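Local coordinates for protein berberine bridge enzyme-like 28 (Arabidopsis thaliana, PDB 5D79) that is an FAD-dependent oxidoreductase of the berberine bridge enzyme-like family and is involved in adaptation to salt stress, at residues Lys366-Phe371 and Lys449-Val454; Pro375-Ala380 and Thr459-Lys464; Ser453-Met458 and Ser465-Tyr470. All coordinates share one frame; numbering follows the deposited sequence.

Contact 1. Residues Lys366-Phe371 and Lys449-Val454; sequences KGKDDF and KWVDSV
Val451 presses its CG1 methyl against the aliphatic part of Lys368, meeting CG and CD of that lysine at 3.6 Å each, while its CG2 branch sits 3.6 Å from the backbone O of Lys366. The methylenes of Lys366 approach the same valine less closely, with Lys366 CG 4.1 Å from Val451 CG1. This is the tight part, van der Waals packing without a polar bond: one branched side chain wedged over two lysine stems that leave the same face of the strand. The ammonium groups turn elsewhere. Kinks at the third and fourth torsions of Lys368 (chi3 77°, chi4 80°) curl NZ toward Asp475, which forms salt bridges with both lysines; Lys366 also pairs with Glu114. The looser side lies at Asp452, partly exposed, whose OD1 stays 4.4 Å from Lys368 NZ, beyond salt-bridge range, so any attraction is probably weak. Over these residues strand and helix run nearly parallel, their local axes 9° apart and 8.5 Å distant at closest approach. Strand 363-372 forms one border of the seven-stranded antiparallel sheet. Helix 441-458 packs on it and on the adjoining strand 425-434, where Val451 touches Ala431, with helix 378-388 alongside through Trp450 and Val454.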
loop_
_atom_site.group_PDB
_atom_site.type_symbol
_atom_site.label_atom_id
_atom_site.label_comp_id
_atom_site.label_asym_id
_atom_site.label_seq_id
_atom_site.Cartn_x
_atom_site.Cartn_y
_atom_site.Cartn_z
ATOM N N LYS A 366 11.284 8.005 2.291
ATOM C CA LYS A 366 10.219 8.985 2.339
ATOM C C LYS A 366 9.520 8.934 0.989
ATOM O O LYS A 366 10.175 9.029 -0.047
ATOM C CB LYS A 366 10.757 10.382 2.619
ATOM C CG LYS A 366 9.707 11.454 2.484
ATOM C CD LYS A 366 8.536 11.185 3.411
ATOM C CE LYS A 366 7.437 12.196 3.171
ATOM N NZ LYS A 366 6.288 12.079 4.121
ATOM N N GLY A 367 8.201 8.756 0.997
ATOM C CA GLY A 367 7.434 8.707 -0.233
ATOM C C GLY A 367 6.277 9.689 -0.258
ATOM O O GLY A 367 5.652 9.971 0.769
ATOM N N LYS A 368 6.013 10.220 -1.452
ATOM C CA LYS A 368 4.850 11.067 -1.736
ATOM C C LYS A 368 4.301 10.636 -3.087
ATOM O O LYS A 368 5.008 9.994 -3.853
ATOM C CB LYS A 368 5.232 12.552 -1.749
ATOM C CG LYS A 368 6.010 13.014 -0.505
ATOM C CD LYS A 368 6.449 14.480 -0.605
ATOM C CE LYS A 368 5.309 15.453 -0.345
ATOM N NZ LYS A 368 5.035 15.635 1.096
ATOM N N ASP A 369 3.051 10.953 -3.398
ATOM C CA ASP A 369 2.576 10.602 -4.724
ATOM C C ASP A 369 1.540 11.594 -5.270
ATOM O O ASP A 369 1.114 12.515 -4.576
ATOM C CB ASP A 369 2.055 9.155 -4.727
ATOM C CG ASP A 369 0.593 9.022 -4.319
ATOM O OD1 ASP A 369 0.108 9.757 -3.439
ATOM O OD2 ASP A 369 -0.078 8.137 -4.894
ATOM N N ASP A 370 1.197 11.404 -6.542
ATOM C CA ASP A 370 0.342 12.292 -7.304
ATOM C C ASP A 370 -0.460 11.508 -8.338
ATOM O O ASP A 370 -0.129 10.371 -8.696
ATOM C CB ASP A 370 1.171 13.350 -8.038
ATOM C CG ASP A 370 1.393 14.593 -7.235
ATOM O OD1 ASP A 370 0.427 15.101 -6.632
ATOM O OD2 ASP A 370 2.540 15.084 -7.233
ATOM N N PHE A 371 -1.496 12.151 -8.850
ATOM C CA PHE A 371 -2.231 11.626 -9.972
ATOM C C PHE A 371 -2.142 12.634 -11.109
ATOM O O PHE A 371 -2.334 13.830 -10.901
ATOM C CB PHE A 371 -3.677 11.322 -9.573
ATOM C CG PHE A 371 -3.790 10.166 -8.634
ATOM C CD1 PHE A 371 -3.658 10.358 -7.262
ATOM C CD2 PHE A 371 -3.961 8.874 -9.119
ATOM C CE1 PHE A 371 -3.715 9.282 -6.385
ATOM C CE2 PHE A 371 -4.028 7.790 -8.246
ATOM C CZ PHE A 371 -3.898 7.996 -6.878
ATOM N N LYS A 449 14.072 16.595 1.970
ATOM C CA LYS A 449 14.112 17.799 1.152
ATOM C C LYS A 449 14.045 17.473 -0.325
ATOM O O LYS A 449 13.352 18.161 -1.068
ATOM C CB LYS A 449 15.373 18.616 1.440
ATOM C CG LYS A 449 15.356 19.311 2.804
ATOM C CD LYS A 449 16.604 20.156 3.052
ATOM C CE LYS A 449 16.619 20.676 4.473
ATOM N NZ LYS A 449 16.430 19.571 5.460
ATOM N N TRP A 450 14.759 16.425 -0.739
ATOM C CA TRP A 450 14.766 15.991 -2.132
ATOM C C TRP A 450 13.359 15.614 -2.590
ATOM O O TRP A 450 12.887 16.071 -3.638
ATOM C CB TRP A 450 15.724 14.800 -2.347
ATOM C CG TRP A 450 15.826 14.446 -3.808
ATOM C CD1 TRP A 450 16.689 14.983 -4.721
ATOM C CD2 TRP A 450 14.991 13.524 -4.541
ATOM N NE1 TRP A 450 16.460 14.442 -5.967
ATOM C CE2 TRP A 450 15.421 13.546 -5.884
ATOM C CE3 TRP A 450 13.929 12.680 -4.189
ATOM C CZ2 TRP A 450 14.825 12.751 -6.878
ATOM C CZ3 TRP A 450 13.340 11.895 -5.181
ATOM C CH2 TRP A 450 13.792 11.937 -6.505
ATOM N N VAL A 451 12.692 14.785 -1.792
ATOM C CA VAL A 451 11.354 14.301 -2.114
ATOM C C VAL A 451 10.339 15.452 -2.081
ATOM O O VAL A 451 9.434 15.525 -2.919
ATOM C CB VAL A 451 10.921 13.170 -1.139
ATOM C CG1 VAL A 451 9.497 12.725 -1.414
ATOM C CG2 VAL A 451 11.856 11.985 -1.251
ATOM N N ASP A 452 10.501 16.365 -1.129
ATOM C CA ASP A 452 9.609 17.525 -1.026
ATOM C C ASP A 452 9.746 18.449 -2.248
ATOM O O ASP A 452 8.759 19.009 -2.735
ATOM C CB ASP A 452 9.896 18.306 0.276
ATOM C CG ASP A 452 8.855 19.399 0.560
ATOM O OD1 ASP A 452 7.762 19.069 1.081
ATOM O OD2 ASP A 452 9.133 20.589 0.276
ATOM N N SER A 453 10.973 18.577 -2.748
ATOM C CA SER A 453 11.290 19.552 -3.788
ATOM C C SER A 453 10.755 19.150 -5.164
ATOM O O SER A 453 10.255 19.997 -5.908
ATOM C CB SER A 453 12.804 19.772 -3.856
ATOM O OG SER A 453 13.128 20.818 -4.752
ATOM N N VAL A 454 10.853 17.866 -5.498
ATOM C CA VAL A 454 10.352 17.379 -6.783
ATOM C C VAL A 454 8.821 17.422 -6.780
ATOM O O VAL A 454 8.199 17.746 -7.789
ATOM C CB VAL A 454 10.882 15.926 -7.121
ATOM C CG1 VAL A 454 10.461 14.895 -6.083
ATOM C CG2 VAL A 454 10.436 15.487 -8.509
#

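Contact 2. Residues Pro375-Ala380 and Thr459-Lys464; sequences PIPEAA and TPYVSK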
loop_
_atom_site.group_PDB
_atom_site.type_symbol
_atom_site.label_atom_id
_atom_site.label_comp_id
_atom_site.label_asym_id
_atom_site.label_seq_id
_atom_site.Cartn_x
_atom_site.Cartn_y
_atom_site.Cartn_z
ATOM N N PRO A 375 -1.240 14.787 -19.925
ATOM C CA PRO A 375 0.204 14.581 -20.096
ATOM C C PRO A 375 1.041 15.788 -19.675
ATOM O O PRO A 375 0.733 16.918 -20.058
ATOM C CB PRO A 375 0.335 14.311 -21.598
ATOM C CG PRO A 375 -0.974 13.716 -21.961
ATOM C CD PRO A 375 -1.968 14.520 -21.178
ATOM N N ILE A 376 2.065 15.547 -18.861
ATOM C CA ILE A 376 2.959 16.606 -18.435
ATOM C C ILE A 376 3.877 16.948 -19.597
ATOM O O ILE A 376 4.168 16.086 -20.433
ATOM C CB ILE A 376 3.777 16.197 -17.204
ATOM C CG1 ILE A 376 4.906 15.245 -17.614
ATOM C CG2 ILE A 376 2.854 15.587 -16.160
ATOM C CD1 ILE A 376 5.777 14.780 -16.490
ATOM N N PRO A 377 4.315 18.214 -19.673
ATOM C CA PRO A 377 5.161 18.665 -20.782
ATOM C C PRO A 377 6.542 18.023 -20.801
ATOM O O PRO A 377 7.053 17.622 -19.758
ATOM C CB PRO A 377 5.285 20.172 -20.536
ATOM C CG PRO A 377 5.018 20.344 -19.103
ATOM C CD PRO A 377 3.967 19.328 -18.778
ATOM N N GLU A 378 7.126 17.953 -21.993
ATOM C CA GLU A 378 8.473 17.441 -22.187
ATOM C C GLU A 378 9.426 18.089 -21.197
ATOM O O GLU A 378 10.318 17.434 -20.669
ATOM C CB GLU A 378 8.932 17.706 -23.619
ATOM C CG GLU A 378 10.327 17.194 -23.944
ATOM C CD GLU A 378 10.780 17.577 -25.351
ATOM O OE1 GLU A 378 10.416 18.685 -25.821
ATOM O OE2 GLU A 378 11.504 16.766 -25.981
ATOM N N ALA A 379 9.208 19.379 -20.947
ATOM C CA ALA A 379 9.999 20.156 -20.000
ATOM C C ALA A 379 9.915 19.589 -18.584
ATOM O O ALA A 379 10.911 19.570 -17.858
ATOM C CB ALA A 379 9.549 21.605 -20.011
ATOM N N ALA A 380 8.730 19.140 -18.184
ATOM C CA ALA A 380 8.573 18.542 -16.869
ATOM C C ALA A 380 9.360 17.239 -16.781
ATOM O O ALA A 380 10.009 16.949 -15.769
ATOM C CB ALA A 380 7.114 18.296 -16.565
ATOM N N THR A 459 3.675 20.388 -8.948
ATOM C CA THR A 459 2.370 20.982 -8.640
ATOM C C THR A 459 1.537 21.396 -9.877
ATOM O O THR A 459 0.404 20.940 -10.028
ATOM C CB THR A 459 2.533 22.208 -7.716
ATOM O OG1 THR A 459 3.230 21.829 -6.521
ATOM C CG2 THR A 459 1.170 22.798 -7.358
ATOM N N PRO A 460 2.091 22.227 -10.785
ATOM C CA PRO A 460 1.231 22.666 -11.887
ATOM C C PRO A 460 0.806 21.580 -12.869
ATOM O O PRO A 460 0.000 21.872 -13.732
ATOM C CB PRO A 460 2.111 23.683 -12.612
ATOM C CG PRO A 460 3.478 23.200 -12.380
ATOM C CD PRO A 460 3.468 22.728 -10.962
ATOM N N TYR A 461 1.340 20.369 -12.751
ATOM C CA TYR A 461 1.164 19.351 -13.779
ATOM C C TYR A 461 0.275 18.186 -13.342
ATOM O O TYR A 461 -0.120 17.353 -14.161
ATOM C CB TYR A 461 2.527 18.812 -14.209
ATOM C CG TYR A 461 3.551 19.874 -14.540
ATOM C CD1 TYR A 461 3.347 20.745 -15.599
ATOM C CD2 TYR A 461 4.740 19.990 -13.808
ATOM C CE1 TYR A 461 4.279 21.715 -15.920
ATOM C CE2 TYR A 461 5.687 20.966 -14.127
ATOM C CZ TYR A 461 5.442 21.824 -15.189
ATOM O OH TYR A 461 6.344 22.798 -15.543
ATOM N N VAL A 462 -0.027 18.127 -12.050
ATOM C CA VAL A 462 -0.838 17.041 -11.514
ATOM C C VAL A 462 -2.231 17.527 -11.084
ATOM O O VAL A 462 -2.567 18.712 -11.255
ATOM C CB VAL A 462 -0.130 16.348 -10.329
ATOM C CG1 VAL A 462 1.225 15.797 -10.784
ATOM C CG2 VAL A 462 0.030 17.308 -9.152
ATOM N N SER A 463 -3.046 16.606 -10.555
ATOM C CA SER A 463 -4.429 16.914 -10.182
ATOM C C SER A 463 -4.445 18.037 -9.159
ATOM O O SER A 463 -3.485 18.215 -8.403
ATOM C CB SER A 463 -5.148 15.673 -9.634
ATOM O OG SER A 463 -4.670 15.308 -8.349
ATOM N N LYS A 464 -5.521 18.811 -9.156
ATOM C CA LYS A 464 -5.610 19.941 -8.251
ATOM C C LYS A 464 -7.033 20.116 -7.773
ATOM O O LYS A 464 -7.960 19.689 -8.444
ATOM C CB LYS A 464 -5.117 21.207 -8.947
ATOM C CG LYS A 464 -5.793 21.446 -10.272
ATOM C CD LYS A 464 -5.151 22.588 -11.032
ATOM C CE LYS A 464 -5.979 22.965 -12.272
ATOM N NZ LYS A 464 -6.123 21.836 -13.243
#
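The Tyr461 ring has Ala380 on one face and its own neighbour Pro460 on the other. Ala380 CB lies 4.0 Å from the Tyr461 ring centroid and 16° off the ring normal, a CH-pi contact displaced toward the CE2 side, whereas Pro460 CG sits over the centre, 3.5 Å above the plane of the Tyr461 ring. Pro377 comes in obliquely at the other flank, its CD 3.5 Å from Tyr461 CD1 and its CG equally near Tyr461 CE1, the pyrrolidine crossing the tyrosine at roughly a right angle. At the root of the side chain, Ile376 CG2 packs on Tyr461 CB at 3.8 Å. Because Tyr461 CG stands beside its backbone N (chi1 -49°), the ring folds back over Pro460 and still reaches the start of the helix opposite. The ring is held by packing, without a hydrogen bond to 375-380; Ile376 is anchored separately, its N bonded to Gln274. Pro377 occupies the N-cap of helix 378-388, and Ala380 lies in the first turn. This is proline-aromatic and CH-pi packing, joining that helix start to the short 3-10 turn that follows helix 441-458, away from the flavin.

Contact 3. Residues Ser453-Met458 and Ser465-Tyr470; sequences SVYEFM and SPRGAY. With FAD (flavin-adenine dinucleotide), chain E.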
loop_
_atom_site.group_PDB
_atom_site.type_symbol
_atom_site.label_atom_id
_atom_site.label_comp_id
_atom_site.label_asym_id
_atom_site.label_seq_id
_atom_site.Cartn_x
_atom_site.Cartn_y
_atom_site.Cartn_z
ATOM N N SER A 453 10.973 18.577 -2.748
ATOM C CA SER A 453 11.290 19.552 -3.788
ATOM C C SER A 453 10.755 19.150 -5.164
ATOM O O SER A 453 10.255 19.997 -5.908
ATOM C CB SER A 453 12.804 19.772 -3.856
ATOM O OG SER A 453 13.128 20.818 -4.752
ATOM N N VAL A 454 10.853 17.866 -5.498
ATOM C CA VAL A 454 10.352 17.379 -6.783
ATOM C C VAL A 454 8.821 17.422 -6.780
ATOM O O VAL A 454 8.199 17.746 -7.789
ATOM C CB VAL A 454 10.882 15.926 -7.121
ATOM C CG1 VAL A 454 10.461 14.895 -6.083
ATOM C CG2 VAL A 454 10.436 15.487 -8.509
ATOM N N TYR A 455 8.228 17.124 -5.631
ATOM C CA TYR A 455 6.780 17.175 -5.463
ATOM C C TYR A 455 6.267 18.594 -5.663
ATOM O O TYR A 455 5.295 18.826 -6.400
ATOM C CB TYR A 455 6.410 16.660 -4.077
ATOM C CG TYR A 455 4.936 16.683 -3.703
ATOM C CD1 TYR A 455 4.363 17.799 -3.089
ATOM C CD2 TYR A 455 4.135 15.562 -3.892
ATOM C CE1 TYR A 455 3.026 17.808 -2.712
ATOM C CE2 TYR A 455 2.795 15.565 -3.512
ATOM C CZ TYR A 455 2.253 16.687 -2.922
ATOM O OH TYR A 455 0.937 16.680 -2.548
ATOM N N GLU A 456 6.924 19.546 -5.007
ATOM C CA GLU A 456 6.585 20.951 -5.199
ATOM C C GLU A 456 6.719 21.327 -6.683
ATOM O O GLU A 456 5.865 22.025 -7.231
ATOM C CB GLU A 456 7.462 21.860 -4.329
ATOM C CG GLU A 456 7.206 21.739 -2.834
ATOM C CD GLU A 456 5.752 21.940 -2.462
ATOM O OE1 GLU A 456 5.188 22.987 -2.829
ATOM O OE2 GLU A 456 5.169 21.047 -1.808
ATOM N N PHE A 457 7.774 20.842 -7.329
ATOM C CA PHE A 457 7.976 21.163 -8.722
ATOM C C PHE A 457 6.805 20.674 -9.564
ATOM O O PHE A 457 6.394 21.347 -10.511
ATOM C CB PHE A 457 9.272 20.570 -9.275
ATOM C CG PHE A 457 9.347 20.650 -10.773
ATOM C CD1 PHE A 457 9.559 21.874 -11.401
ATOM C CD2 PHE A 457 9.133 19.529 -11.557
ATOM C CE1 PHE A 457 9.588 21.975 -12.782
ATOM C CE2 PHE A 457 9.159 19.626 -12.942
ATOM C CZ PHE A 457 9.386 20.855 -13.554
ATOM N N MET A 458 6.264 19.512 -9.211
ATOM C CA MET A 458 5.245 18.858 -10.036
ATOM C C MET A 458 3.846 19.459 -9.890
ATOM O O MET A 458 2.943 19.079 -10.627
ATOM C CB MET A 458 5.189 17.362 -9.710
ATOM C CG MET A 458 6.361 16.568 -10.238
ATOM S SD MET A 458 6.323 16.434 -12.035
ATOM C CE MET A 458 4.846 15.453 -12.265
ATOM N N SER A 465 -7.191 20.740 -6.612
ATOM C CA SER A 465 -8.508 21.036 -6.040
ATOM C C SER A 465 -9.517 19.884 -6.118
ATOM O O SER A 465 -10.520 19.978 -6.832
ATOM C CB SER A 465 -9.099 22.269 -6.720
ATOM O OG SER A 465 -8.216 23.371 -6.616
ATOM N N PRO A 466 -9.260 18.796 -5.377
ATOM C CA PRO A 466 -8.083 18.620 -4.518
ATOM C C PRO A 466 -6.917 17.970 -5.263
ATOM O O PRO A 466 -7.124 17.311 -6.288
ATOM C CB PRO A 466 -8.593 17.691 -3.427
ATOM C CG PRO A 466 -9.518 16.790 -4.187
ATOM C CD PRO A 466 -10.184 17.652 -5.258
ATOM N N ARG A 467 -5.707 18.161 -4.745
ATOM C CA ARG A 467 -4.546 17.418 -5.222
ATOM C C ARG A 467 -4.629 15.979 -4.706
ATOM O O ARG A 467 -4.463 15.729 -3.512
ATOM C CB ARG A 467 -3.244 18.091 -4.768
ATOM C CG ARG A 467 -1.965 17.449 -5.315
ATOM C CD ARG A 467 -0.751 18.321 -5.014
ATOM N NE ARG A 467 0.460 17.820 -5.668
ATOM C CZ ARG A 467 1.605 18.495 -5.776
ATOM N NH1 ARG A 467 1.720 19.715 -5.271
ATOM N NH2 ARG A 467 2.640 17.948 -6.394
ATOM N N GLY A 468 -4.905 15.034 -5.602
ATOM C CA GLY A 468 -5.100 13.652 -5.193
ATOM C C GLY A 468 -3.888 12.956 -4.589
ATOM O O GLY A 468 -2.756 13.169 -5.010
ATOM N N ALA A 469 -4.151 12.106 -3.597
ATOM C CA ALA A 469 -3.125 11.318 -2.915
ATOM C C ALA A 469 -3.617 9.885 -2.619
ATOM O O ALA A 469 -4.803 9.658 -2.346
ATOM C CB ALA A 469 -2.700 12.024 -1.612
ATOM N N TYR A 470 -2.698 8.924 -2.668
ATOM C CA TYR A 470 -3.002 7.522 -2.361
ATOM C C TYR A 470 -2.795 7.188 -0.859
ATOM O O TYR A 470 -1.679 7.298 -0.337
ATOM C CB TYR A 470 -2.132 6.618 -3.248
ATOM C CG TYR A 470 -2.368 5.123 -3.122
ATOM C CD1 TYR A 470 -3.632 4.598 -2.827
ATOM C CD2 TYR A 470 -1.315 4.230 -3.308
ATOM C CE1 TYR A 470 -3.822 3.221 -2.720
ATOM C CE2 TYR A 470 -1.499 2.875 -3.191
ATOM C CZ TYR A 470 -2.748 2.379 -2.909
ATOM O OH TYR A 470 -2.892 1.025 -2.801
HETATM P PA FAD E . 0.827 -1.705 8.494
HETATM O O1A FAD E . 1.797 -0.663 8.991
HETATM O O2A FAD E . 0.803 -2.945 9.357
HETATM O O5B FAD E . -0.642 -1.049 8.346
HETATM C C5B FAD E . -0.825 0.213 7.720
HETATM C C4B FAD E . -2.121 0.909 8.159
HETATM O O4B FAD E . -3.194 -0.014 8.090
HETATM C C3B FAD E . -2.028 1.397 9.597
HETATM O O3B FAD E . -2.719 2.617 9.767
HETATM C C2B FAD E . -2.690 0.277 10.379
HETATM O O2B FAD E . -3.268 0.729 11.591
HETATM C C1B FAD E . -3.704 -0.281 9.385
HETATM N N9A FAD E . -3.991 -1.723 9.545
HETATM C C8A FAD E . -3.155 -2.798 9.342
HETATM N N7A FAD E . -3.853 -3.937 9.590
HETATM C C5A FAD E . -5.118 -3.607 9.945
HETATM C C6A FAD E . -6.240 -4.355 10.304
HETATM N N6A FAD E . -6.272 -5.669 10.113
HETATM N N1A FAD E . -7.419 -3.709 10.620
HETATM C C2A FAD E . -7.490 -2.335 10.573
HETATM N N3A FAD E . -6.374 -1.600 10.222
HETATM C C4A FAD E . -5.211 -2.220 9.913
HETATM N N1 FAD E . 1.089 -0.147 -1.950
HETATM C C2 FAD E . 0.544 -0.321 -3.211
HETATM O O2 FAD E . -0.681 -0.413 -3.358
HETATM N N3 FAD E . 1.388 -0.413 -4.311
HETATM C C4 FAD E . 2.764 -0.329 -4.171
HETATM O O4 FAD E . 3.483 -0.529 -5.151
HETATM C C4X FAD E . 3.309 -0.175 -2.895
HETATM N N5 FAD E . 4.680 -0.221 -2.695
HETATM C C5X FAD E . 5.177 -0.377 -1.410
HETATM C C6 FAD E . 6.520 -0.677 -1.184
HETATM C C7 FAD E . 7.007 -0.824 0.117
HETATM C C7M FAD E . 8.456 -1.134 0.347
HETATM C C8 FAD E . 6.138 -0.717 1.205
HETATM C C8M FAD E . 6.639 -0.845 2.613
HETATM C C9 FAD E . 4.799 -0.415 0.981
HETATM C C9A FAD E . 4.327 -0.195 -0.317
HETATM N N10 FAD E . 3.001 0.140 -0.544
HETATM C C10 FAD E . 2.456 -0.116 -1.787
HETATM C "C1'" FAD E . 2.156 0.694 0.561
HETATM C "C2'" FAD E . 1.418 -0.368 1.354
HETATM O "O2'" FAD E . 0.454 -0.977 0.524
HETATM C "C3'" FAD E . 0.771 0.318 2.551
HETATM O "O3'" FAD E . 1.795 0.794 3.398
HETATM C "C4'" FAD E . -0.078 -0.629 3.362
HETATM O "O4'" FAD E . -1.035 0.096 4.089
HETATM C "C5'" FAD E . 0.792 -1.336 4.378
HETATM O "O5'" FAD E . 0.085 -2.444 4.885
HETATM P P FAD E . 0.783 -3.293 6.052
HETATM O O1P FAD E . -0.216 -4.238 6.665
HETATM O O2P FAD E . 1.989 -4.035 5.533
HETATM O O3P FAD E . 1.277 -2.078 6.992
#
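Tyr455 and Arg467 approach from opposite directions, each with its CG trans to the main-chain nitrogen; the arginine (chi1 -175°) then runs extended from CG to NE, laying its guanidinium flat on the tyrosine ring. The two planes differ by 4° and Arg467 CZ stands 3.6 Å from the Tyr455 ring centroid, a stacked cation-pi pair. The guanidinium edge is used as well: Arg467 NH2 donates to Tyr455 O over 2.8 Å, with a fairly straight N-H...O angle of 160°, though the donor rises above the carbonyl plane. Asp370 forms a salt bridge to NE and Thr459 OG1 bonds to NH1, so all three guanidinium nitrogens are held and its rotation is fixed. Lys368 lies over the other face of the Tyr455 ring. A leucine at Arg467 would probably leave Asp370 without its charged mate, Tyr455 O without this donor and the tyrosine ring without its stacked cation. Farther along, Tyr470 OH donates to FAD O2 at 2.7 Å, the oxygen lying at the ring edge, while Asn472 and Gly187 also bond that hydroxyl. The loop thus leads from the arginine held at helix 441-458 into the FAD pocket of this FAD-linked oxidoreductase, at the isoalloxazine pyrimidine.

From the N terminus the chain passes through 366-371 and then 375-380 before either finds its partner. Contact 1 closes a loop of 77 residues when helix 441-458 returns to the border strand, and contact 2 closes one of 78 at 459-464, so the two cross. Contact 3 is local: it starts on the helix shared with contact 1, at Ser453 and Val454, and spans just six residues, which are the second segment of contact 2; these two therefore cross as well. Phe371 O with Ser463 N and Asp369 OD1 with Tyr470 N, both probable hydrogen bonds, stitch the strand to the loop. Together the contacts bind the sheet border, two helices and the chain leading to FAD.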